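Side-chain contacts in enterotoxin-like toxin X (Staphylococcus aureus, PDB 5U75), which binds sialylated glycoproteins on human neutrophils, blocking phagocytosis and bacterial killing, as a staphylococcal superantigen that also acts in immune evasion: residues Glu67-Tyr70 / Arg75-Thr78; Arg81-Asn86 / Arg100-Ser105; Val90-Leu95 / Tyr129-His134. All coordinates share one frame; numbering follows the deposited sequence.

Contact 1: Glu67-Tyr70 / Arg75-Thr78; sequences EGTY and RVYT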
loop_
_atom_site.group_PDB
_atom_site.type_symbol
_atom_site.label_atom_id
_atom_site.label_comp_id
_atom_site.label_asym_id
_atom_site.label_seq_id
_atom_site.Cartn_x
_atom_site.Cartn_y
_atom_site.Cartn_z
ATOM N N GLU A 67 -1.725 1.456 9.399
ATOM C CA GLU A 67 -1.234 1.806 10.730
ATOM C C GLU A 67 0.216 1.340 10.833
ATOM O O GLU A 67 0.485 0.150 10.893
ATOM C CB GLU A 67 -2.103 1.134 11.799
ATOM C CG GLU A 67 -3.576 1.513 11.707
ATOM C CD GLU A 67 -4.410 0.883 12.805
ATOM O OE1 GLU A 67 -5.507 0.375 12.494
ATOM O OE2 GLU A 67 -3.960 0.885 13.975
ATOM N N GLY A 68 1.152 2.280 10.825
ATOM C CA GLY A 68 2.553 1.905 10.816
ATOM C C GLY A 68 3.497 3.063 10.866
ATOM O O GLY A 68 3.102 4.204 11.143
ATOM N N THR A 69 4.752 2.748 10.563
ATOM C CA THR A 69 5.833 3.700 10.594
ATOM C C THR A 69 6.672 3.649 9.313
ATOM O O THR A 69 6.864 2.586 8.706
ATOM C CB THR A 69 6.763 3.432 11.807
ATOM O OG1 THR A 69 7.207 2.083 11.782
ATOM C CG2 THR A 69 6.011 3.669 13.113
ATOM N N TYR A 70 7.135 4.828 8.933
ATOM C CA TYR A 70 8.072 5.048 7.844
ATOM C C TYR A 70 9.231 5.824 8.475
ATOM O O TYR A 70 9.065 6.965 8.881
ATOM C CB TYR A 70 7.419 5.869 6.733
ATOM C CG TYR A 70 8.294 6.169 5.537
ATOM C CD1 TYR A 70 9.040 5.162 4.918
ATOM C CD2 TYR A 70 8.358 7.449 4.994
ATOM C CE1 TYR A 70 9.834 5.432 3.814
ATOM C CE2 TYR A 70 9.141 7.714 3.885
ATOM C CZ TYR A 70 9.856 6.688 3.295
ATOM O OH TYR A 70 10.631 6.957 2.207
ATOM N N ARG A 75 14.737 8.555 11.803
ATOM C CA ARG A 75 13.674 9.381 12.356
ATOM C C ARG A 75 12.345 8.782 11.934
ATOM O O ARG A 75 12.116 8.581 10.739
ATOM C CB ARG A 75 13.766 10.802 11.852
ATOM C CG ARG A 75 15.028 11.550 12.270
ATOM C CD ARG A 75 15.001 12.987 11.772
ATOM N NE ARG A 75 16.190 13.762 12.180
ATOM C CZ ARG A 75 16.345 14.390 13.342
ATOM N NH1 ARG A 75 15.393 14.370 14.279
ATOM N NH2 ARG A 75 17.484 15.070 13.566
ATOM N N VAL A 76 11.496 8.487 12.913
ATOM C CA VAL A 76 10.213 7.852 12.661
ATOM C C VAL A 76 9.127 8.865 12.246
ATOM O O VAL A 76 8.917 9.882 12.911
ATOM C CB VAL A 76 9.730 7.053 13.894
ATOM C CG1 VAL A 76 8.317 6.515 13.670
ATOM C CG2 VAL A 76 10.682 5.903 14.183
ATOM N N TYR A 77 8.430 8.550 11.154
ATOM C CA TYR A 77 7.203 9.242 10.740
ATOM C C TYR A 77 6.025 8.272 10.842
ATOM O O TYR A 77 6.184 7.059 10.711
ATOM C CB TYR A 77 7.353 9.814 9.330
ATOM C CG TYR A 77 8.513 10.768 9.305
ATOM C CD1 TYR A 77 8.345 12.096 9.710
ATOM C CD2 TYR A 77 9.791 10.340 8.952
ATOM C CE1 TYR A 77 9.408 12.981 9.723
ATOM C CE2 TYR A 77 10.868 11.228 8.957
ATOM C CZ TYR A 77 10.664 12.539 9.363
ATOM O OH TYR A 77 11.722 13.429 9.398
ATOM N N THR A 78 4.847 8.822 11.108
ATOM C CA THR A 78 3.648 8.034 11.360
ATOM C C THR A 78 2.513 8.559 10.448
ATOM O O THR A 78 1.565 9.156 10.927
ATOM C CB THR A 78 3.234 8.106 12.852
ATOM O OG1 THR A 78 3.058 9.475 13.250
ATOM C CG2 THR A 78 4.298 7.469 13.719
#

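Contact 2: Arg81-Asn86 / Arg100-Ser105; sequences RNITLN and RFAHIS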
loop_
_atom_site.group_PDB
_atom_site.type_symbol
_atom_site.label_atom_id
_atom_site.label_comp_id
_atom_site.label_asym_id
_atom_site.label_seq_id
_atom_site.Cartn_x
_atom_site.Cartn_y
_atom_site.Cartn_z
ATOM N N ARG A 81 -3.118 7.186 6.732
ATOM C CA ARG A 81 -3.730 6.910 5.432
ATOM C C ARG A 81 -4.699 5.762 5.600
ATOM O O ARG A 81 -4.572 4.943 6.506
ATOM C CB ARG A 81 -2.674 6.542 4.394
ATOM C CG ARG A 81 -1.692 7.649 4.028
ATOM C CD ARG A 81 -2.357 8.805 3.304
ATOM N NE ARG A 81 -1.404 9.812 2.850
ATOM C CZ ARG A 81 -0.872 10.792 3.592
ATOM N NH1 ARG A 81 -1.145 10.919 4.873
ATOM N NH2 ARG A 81 -0.025 11.655 3.033
ATOM N N ASN A 82 -5.706 5.722 4.737
ATOM C CA ASN A 82 -6.655 4.632 4.751
ATOM C C ASN A 82 -7.260 4.458 3.370
ATOM O O ASN A 82 -7.211 5.382 2.542
ATOM C CB ASN A 82 -7.738 4.843 5.838
ATOM C CG ASN A 82 -8.516 6.138 5.684
ATOM O OD1 ASN A 82 -9.194 6.351 4.680
ATOM N ND2 ASN A 82 -8.453 6.993 6.694
ATOM N N ILE A 83 -7.775 3.267 3.110
ATOM C CA ILE A 83 -8.368 2.975 1.819
ATOM C C ILE A 83 -9.814 2.557 2.014
ATOM O O ILE A 83 -10.137 1.780 2.900
ATOM C CB ILE A 83 -7.542 1.975 0.985
ATOM C CG1 ILE A 83 -7.465 0.593 1.652
ATOM C CG2 ILE A 83 -6.146 2.569 0.742
ATOM C CD1 ILE A 83 -6.675 -0.431 0.864
ATOM N N THR A 84 -10.679 3.120 1.181
ATOM C CA THR A 84 -12.113 2.882 1.259
ATOM C C THR A 84 -12.499 2.079 0.025
ATOM O O THR A 84 -12.357 2.569 -1.100
ATOM C CB THR A 84 -12.896 4.206 1.339
ATOM O OG1 THR A 84 -12.452 4.966 2.477
ATOM C CG2 THR A 84 -14.393 3.933 1.493
ATOM N N LEU A 85 -12.993 0.855 0.246
ATOM C CA LEU A 85 -13.236 -0.101 -0.832
ATOM C C LEU A 85 -14.635 -0.690 -0.765
ATOM O O LEU A 85 -15.231 -0.771 0.310
ATOM C CB LEU A 85 -12.248 -1.269 -0.751
ATOM C CG LEU A 85 -10.748 -0.971 -0.643
ATOM C CD1 LEU A 85 -10.010 -2.287 -0.468
ATOM C CD2 LEU A 85 -10.264 -0.240 -1.874
ATOM N N ASN A 86 -15.129 -1.147 -1.903
ATOM C CA ASN A 86 -16.345 -1.967 -1.911
ATOM C C ASN A 86 -16.091 -3.342 -1.299
ATOM O O ASN A 86 -14.978 -3.883 -1.421
ATOM C CB ASN A 86 -16.895 -2.094 -3.330
ATOM C CG ASN A 86 -17.419 -0.766 -3.855
ATOM O OD1 ASN A 86 -17.725 0.140 -3.084
ATOM N ND2 ASN A 86 -17.506 -0.644 -5.165
ATOM N N ARG A 100 -0.160 0.121 -1.937
ATOM C CA ARG A 100 1.097 0.835 -2.212
ATOM C C ARG A 100 0.845 2.233 -2.756
ATOM O O ARG A 100 1.590 3.162 -2.430
ATOM C CB ARG A 100 2.021 0.025 -3.119
ATOM C CG ARG A 100 2.384 -1.314 -2.539
ATOM C CD ARG A 100 3.698 -1.853 -3.071
ATOM N NE ARG A 100 3.749 -3.293 -2.984
ATOM C CZ ARG A 100 4.834 -4.053 -3.128
ATOM N NH1 ARG A 100 6.034 -3.517 -3.303
ATOM N NH2 ARG A 100 4.706 -5.370 -3.068
ATOM N N PHE A 101 -0.232 2.412 -3.538
ATOM C CA PHE A 101 -0.654 3.749 -3.954
ATOM C C PHE A 101 -0.864 4.697 -2.757
ATOM O O PHE A 101 -0.386 5.838 -2.760
ATOM C CB PHE A 101 -1.939 3.657 -4.797
ATOM C CG PHE A 101 -2.422 4.976 -5.305
ATOM C CD1 PHE A 101 -3.245 5.788 -4.522
ATOM C CD2 PHE A 101 -2.073 5.414 -6.586
ATOM C CE1 PHE A 101 -3.710 7.011 -4.999
ATOM C CE2 PHE A 101 -2.541 6.630 -7.064
ATOM C CZ PHE A 101 -3.359 7.429 -6.278
ATOM N N ALA A 102 -1.539 4.196 -1.721
ATOM C CA ALA A 102 -1.744 4.953 -0.476
ATOM C C ALA A 102 -0.422 5.308 0.220
ATOM O O ALA A 102 -0.265 6.418 0.750
ATOM C CB ALA A 102 -2.650 4.184 0.452
ATOM N N HIS A 103 0.539 4.391 0.184
ATOM C CA HIS A 103 1.896 4.694 0.696
ATOM C C HIS A 103 2.623 5.759 -0.105
ATOM O O HIS A 103 3.234 6.677 0.474
ATOM C CB HIS A 103 2.746 3.434 0.797
ATOM C CG HIS A 103 2.335 2.524 1.905
ATOM N ND1 HIS A 103 2.999 2.473 3.110
ATOM C CD2 HIS A 103 1.312 1.643 2.007
ATOM C CE1 HIS A 103 2.421 1.587 3.894
ATOM N NE2 HIS A 103 1.393 1.067 3.249
ATOM N N ILE A 104 2.553 5.664 -1.433
ATOM C CA ILE A 104 3.119 6.684 -2.304
ATOM C C ILE A 104 2.574 8.074 -1.951
ATOM O O ILE A 104 3.337 9.065 -2.001
ATOM C CB ILE A 104 2.943 6.338 -3.816
ATOM C CG1 ILE A 104 3.870 5.175 -4.187
ATOM C CG2 ILE A 104 3.214 7.567 -4.707
ATOM C CD1 ILE A 104 3.655 4.601 -5.572
ATOM N N SER A 105 1.294 8.155 -1.554
ATOM C CA SER A 105 0.688 9.450 -1.160
ATOM C C SER A 105 1.307 10.130 0.071
ATOM O O SER A 105 1.018 11.306 0.302
ATOM C CB SER A 105 -0.839 9.320 -0.947
ATOM O OG SER A 105 -1.158 8.720 0.302
#

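Contact 3: Val90-Leu95 / Tyr129-His134; sequences VTLKEL and YTLESH. With SIA (N-acetyl-alpha-neuraminic acid), chain B; GAL (beta-D-galactopyranose), chain C; FUC (alpha-L-fucopyranose), chain D.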
loop_
_atom_site.group_PDB
_atom_site.type_symbol
_atom_site.label_atom_id
_atom_site.label_comp_id
_atom_site.label_asym_id
_atom_site.label_seq_id
_atom_site.Cartn_x
_atom_site.Cartn_y
_atom_site.Cartn_z
ATOM N N VAL A 90 -11.582 -9.465 -4.367
ATOM C CA VAL A 90 -10.626 -8.823 -5.259
ATOM C C VAL A 90 -9.366 -9.692 -5.306
ATOM O O VAL A 90 -9.247 -10.674 -4.562
ATOM C CB VAL A 90 -10.272 -7.372 -4.821
ATOM C CG1 VAL A 90 -11.527 -6.507 -4.715
ATOM C CG2 VAL A 90 -9.509 -7.339 -3.493
ATOM N N THR A 91 -8.444 -9.345 -6.197
ATOM C CA THR A 91 -7.165 -10.047 -6.269
ATOM C C THR A 91 -6.140 -9.360 -5.381
ATOM O O THR A 91 -6.237 -8.151 -5.075
ATOM C CB THR A 91 -6.595 -10.139 -7.697
ATOM O OG1 THR A 91 -6.263 -8.847 -8.184
ATOM C CG2 THR A 91 -7.589 -10.830 -8.653
ATOM N N LEU A 92 -5.142 -10.143 -4.982
ATOM C CA LEU A 92 -3.980 -9.588 -4.292
ATOM C C LEU A 92 -3.232 -8.564 -5.162
ATOM O O LEU A 92 -2.709 -7.582 -4.649
ATOM C CB LEU A 92 -3.063 -10.705 -3.794
ATOM C CG LEU A 92 -1.821 -10.273 -2.995
ATOM C CD1 LEU A 92 -2.198 -9.358 -1.834
ATOM C CD2 LEU A 92 -1.123 -11.532 -2.496
ATOM N N LYS A 93 -3.228 -8.739 -6.488
ATOM C CA LYS A 93 -2.614 -7.739 -7.347
ATOM C C LYS A 93 -3.295 -6.398 -7.141
ATOM O O LYS A 93 -2.647 -5.366 -7.012
ATOM C CB LYS A 93 -2.651 -8.140 -8.820
ATOM C CG LYS A 93 -1.930 -7.158 -9.724
ATOM C CD LYS A 93 -1.979 -7.601 -11.185
ATOM C CE LYS A 93 -1.090 -6.736 -12.048
ATOM N NZ LYS A 93 -1.448 -6.910 -13.491
ATOM N N GLU A 94 -4.625 -6.435 -7.103
ATOM C CA GLU A 94 -5.419 -5.235 -6.913
ATOM C C GLU A 94 -5.198 -4.589 -5.541
ATOM O O GLU A 94 -4.983 -3.392 -5.432
ATOM C CB GLU A 94 -6.881 -5.606 -7.077
ATOM C CG GLU A 94 -7.804 -4.433 -7.199
ATOM C CD GLU A 94 -9.183 -4.887 -7.591
ATOM O OE1 GLU A 94 -9.386 -5.359 -8.729
ATOM O OE2 GLU A 94 -10.073 -4.739 -6.735
ATOM N N LEU A 95 -5.254 -5.400 -4.495
ATOM C CA LEU A 95 -5.111 -4.884 -3.119
ATOM C C LEU A 95 -3.694 -4.375 -2.849
ATOM O O LEU A 95 -3.501 -3.278 -2.306
ATOM C CB LEU A 95 -5.505 -5.989 -2.134
ATOM C CG LEU A 95 -5.817 -5.582 -0.710
ATOM C CD1 LEU A 95 -6.906 -4.502 -0.674
ATOM C CD2 LEU A 95 -6.233 -6.822 0.080
ATOM N N TYR A 129 -1.035 -11.341 4.651
ATOM C CA TYR A 129 -0.411 -11.274 3.346
ATOM C C TYR A 129 0.683 -10.226 3.451
ATOM O O TYR A 129 0.407 -9.049 3.721
ATOM C CB TYR A 129 -1.411 -10.898 2.238
ATOM C CG TYR A 129 -2.634 -11.771 2.181
ATOM C CD1 TYR A 129 -2.642 -12.948 1.424
ATOM C CD2 TYR A 129 -3.803 -11.419 2.871
ATOM C CE1 TYR A 129 -3.765 -13.761 1.367
ATOM C CE2 TYR A 129 -4.946 -12.208 2.802
ATOM C CZ TYR A 129 -4.925 -13.386 2.055
ATOM O OH TYR A 129 -6.052 -14.168 2.006
ATOM N N THR A 130 1.920 -10.647 3.193
ATOM C CA THR A 130 3.089 -9.807 3.385
ATOM C C THR A 130 3.606 -9.259 2.064
ATOM O O THR A 130 3.858 -10.013 1.126
ATOM C CB THR A 130 4.235 -10.576 4.104
ATOM O OG1 THR A 130 3.753 -11.138 5.322
ATOM C CG2 THR A 130 5.408 -9.649 4.376
ATOM N N LEU A 131 3.745 -7.945 2.012
ATOM C CA LEU A 131 4.197 -7.218 0.866
ATOM C C LEU A 131 5.558 -6.609 1.155
ATOM O O LEU A 131 5.666 -5.590 1.845
ATOM C CB LEU A 131 3.202 -6.112 0.508
ATOM C CG LEU A 131 1.724 -6.514 0.494
ATOM C CD1 LEU A 131 0.917 -5.262 0.196
ATOM C CD2 LEU A 131 1.426 -7.607 -0.520
ATOM N N GLU A 132 6.590 -7.210 0.578
ATOM C CA GLU A 132 7.950 -6.706 0.744
ATOM C C GLU A 132 8.155 -5.448 -0.095
ATOM O O GLU A 132 8.035 -5.490 -1.323
ATOM C CB GLU A 132 8.954 -7.791 0.358
ATOM C CG GLU A 132 8.838 -9.056 1.160
ATOM C CD GLU A 132 9.983 -10.011 0.877
ATOM O OE1 GLU A 132 11.103 -9.690 1.319
ATOM O OE2 GLU A 132 9.762 -11.052 0.215
ATOM N N SER A 133 8.499 -4.330 0.558
ATOM C CA SER A 133 8.446 -3.027 -0.087
ATOM C C SER A 133 9.540 -2.732 -1.092
ATOM O O SER A 133 9.413 -1.827 -1.878
ATOM C CB SER A 133 8.415 -1.906 0.954
ATOM O OG SER A 133 9.646 -1.843 1.663
ATOM N N HIS A 134 10.641 -3.471 -1.023
ATOM C CA HIS A 134 11.822 -3.186 -1.831
ATOM C C HIS A 134 11.728 -3.712 -3.274
ATOM O O HIS A 134 12.609 -3.421 -4.095
ATOM C CB HIS A 134 13.076 -3.757 -1.132
ATOM C CG HIS A 134 13.133 -5.246 -1.104
ATOM N ND1 HIS A 134 12.459 -6.012 -0.176
ATOM C CD2 HIS A 134 13.784 -6.120 -1.911
ATOM C CE1 HIS A 134 12.715 -7.286 -0.394
ATOM N NE2 HIS A 134 13.505 -7.377 -1.451
HETATM C C1 SIA B . 2.756 -14.144 3.598
HETATM C C2 SIA B . 2.826 -15.655 3.344
HETATM C C3 SIA B . 2.477 -16.475 4.593
HETATM C C4 SIA B . 1.003 -16.346 4.955
HETATM C C5 SIA B . 0.073 -16.637 3.766
HETATM C C6 SIA B . 0.521 -15.813 2.568
HETATM C C7 SIA B . -0.197 -16.037 1.235
HETATM C C8 SIA B . 0.474 -15.260 0.110
HETATM C C9 SIA B . -0.425 -15.171 -1.114
HETATM C C10 SIA B . -2.334 -17.017 3.616
HETATM C C11 SIA B . -3.689 -16.577 4.056
HETATM N N5 SIA B . -1.301 -16.324 4.123
HETATM O O1A SIA B . 3.101 -13.707 4.713
HETATM O O1B SIA B . 2.389 -13.381 2.655
HETATM O O4 SIA B . 0.627 -17.215 6.020
HETATM O O6 SIA B . 1.904 -16.025 2.291
HETATM O O7 SIA B . -0.283 -17.444 0.930
HETATM O O8 SIA B . 0.761 -13.913 0.516
HETATM O O9 SIA B . 0.365 -14.784 -2.229
HETATM O O10 SIA B . -2.200 -17.944 2.810
HETATM C C1 GAL C . 5.896 -15.779 -0.433
HETATM C C2 GAL C . 5.348 -16.384 0.848
HETATM C C3 GAL C . 4.584 -15.336 1.658
HETATM C C4 GAL C . 5.491 -14.122 1.881
HETATM C C5 GAL C . 6.024 -13.574 0.564
HETATM C C6 GAL C . 6.943 -12.388 0.817
HETATM O O2 GAL C . 4.510 -17.500 0.560
HETATM O O3 GAL C . 4.156 -15.931 2.896
HETATM O O4 GAL C . 6.549 -14.515 2.750
HETATM O O5 GAL C . 6.692 -14.605 -0.171
HETATM O O6 GAL C . 7.441 -11.820 -0.396
HETATM C C1 FUC D . 10.453 -15.981 -1.262
HETATM C C2 FUC D . 11.148 -14.748 -0.689
HETATM C C3 FUC D . 10.385 -14.204 0.511
HETATM C C4 FUC D . 10.208 -15.290 1.553
HETATM C C5 FUC D . 9.480 -16.465 0.912
HETATM C C6 FUC D . 9.263 -17.620 1.872
HETATM O O2 FUC D . 11.216 -13.715 -1.668
HETATM O O3 FUC D . 11.085 -13.073 1.039
HETATM O O4 FUC D . 11.500 -15.676 2.044
HETATM O O5 FUC D . 10.187 -16.936 -0.236
#

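Contact 1: Glu67-Tyr70 / Arg75-Thr78
Tyr-70 and Tyr-77 pair near the turn of a beta hairpin formed by strands 61-72 and 75-86, the latter an outermost strand of the mixed sheet in the beta-grasp domain. Their backbones make a hydrogen-bonded antiparallel pair. Tyr-70 N donates to Tyr-77 O over 3.0 Å in an almost straight bond (171°), while the return bond from Tyr-77 N to Tyr-70 O is shorter, 2.8 Å, and more bent. Tyr-77 O also receives a CA-H...O contact from Thr-69 CA at 3.4 Å, and so has two approaches from the partner strand.

The apolar contacts lie on the face away from the tyrosines. Thr-69 turns OG1 between its backbone N and carbonyl carbon (chi1 54°), which sets CG2 beside the N and against the opposite strand. There CG2 meets Val-76 CG1 at 3.7 Å, the two side chains lying at a slant to each other, and Thr-78 CG2 at 4.2 Å, so that three methyls form a small triangular cluster.

The tyrosines share the other face but have different surroundings. The buried Tyr-70 ring meets Tyr-106 and packs on Leu-158 and Lys-160 of strand 151-160, whereas Tyr-77 is exposed. The Tyr-77 ring nevertheless turns one edge back to the pair, with CD2 lying 3.5 Å from Tyr-70 O, which sits in the plane of the ring.

Contact 2: Arg81-Asn86 / Arg100-Ser105
Arg-81 grips Ser-105 side-on with two nitrogens, each bonded to a different atom of the serine. Arg-81 NE donates to Ser-105 OG at 2.8 Å through a bent bond (145°), and NH2 donates to Ser-105 O at 2.9 Å in a nearly straight one (169°). Both acceptors lie in the guanidinium plane, so the pair of bonds fixes the rotation of the flat group. Seen from the carbonyl, however, NH2 comes from above its plane. The aliphatic part of the arginine follows the same path: CD rests 3.2 Å from Ser-105 OG, and CG lies 3.8 Å from Ala-102 O. A bend at chi2 (-67°) folds the chain over the C-terminal part of helix 92-104.

Next along the strand is a small apolar contact, in which Ile-83 CG2 meets Ala-102 CB at 3.9 Å. Arg-81 thus holds Ser-105 while Ile-83 packs on the helix flank.

In the second shell, Ser-105 OG takes the position between its backbone N and carbonyl carbon and donates to Ala-102 O, in a bond whose length of 2.5 Å is doubtfully short. OG probably links the arginine to this carbonyl in the helix's C-terminal part, and a positive group beside such carbonyls is probably favourable to the helix dipole.

Farther out, Ile-83 also packs on Ile-98 and Ile-99 of the same helix, while its strand bonds through its backbone to strand 61-72, as in Ile-83 with Ile-64. His-103 faces the sheet, packing edge-to-face with Phe-156 of strand 151-160 and touching Leu-66, and Ile-104 turns instead to Tyr-32 and Tyr-35 of helix 23-35, which leaves helix 92-104 packed between the sheet and that N-terminal helix.

Contact 3: Val90-Leu95 / Tyr129-His134
Leu-92 meets Tyr-129 and Leu-131 where strand 89-91 gives way to helix 92-104. Just ahead of it, Thr-91 is the N-cap, its OG1 accepting from Glu-94 N at 3.1 Å, which fixes the first turn of the helix. Leu-92 then extends CG anti to the backbone N (chi1 -178°), carrying its two methyls to different neighbours. CD1 of Leu-92 lies against Leu-131 CD2 (4.2 Å) and Tyr-129 CB (4.4 Å), whereas CD2 reaches the sialic acid, 3.6 Å from SIA O9. One turn on, Leu-95 faces the same strand but packs on Ile-121 and Ile-151 instead.

Residues Tyr-129 and Leu-131 point to the helix, and the intervening Thr-130 turns away to the glycan. Thr-130 N donates to SIA O1B (2.8 Å) and Thr-130 OG1 to SIA O1A (2.7 Å), so both carboxylate oxygens are held. The Tyr-129 ring meets SIA O8 at its edge. Glu-132 OE2 accepts from both GAL O6 (2.5 Å) and FUC O3 (2.6 Å). Leu-92 thus both packs against the strand and lines the V-shaped sialyl Lewis X site in the C-terminal beta-grasp domain.

Overall arrangement
The three contacts follow the beta-grasp domain from the hairpin to the glycan site. Contacts 1 and 2 share strand 75-86, with centres about 15 Å apart and no touch beyond the chain link. Contacts 2 and 3 share helix 92-104, one near its C-terminal end and the other at its start; their centres are about 12 Å apart. They touch where Leu-85 CD1 packs on Leu-95 CD1 at 3.8 Å, and where Arg-100 NH1 approaches Glu-132 O at 3.4 Å without a bond. Contact 3 alone holds residues of the glycan pocket. Contact 1 lies on the opposite side of the chain's centre, about 20 Å from contact 3 between centres.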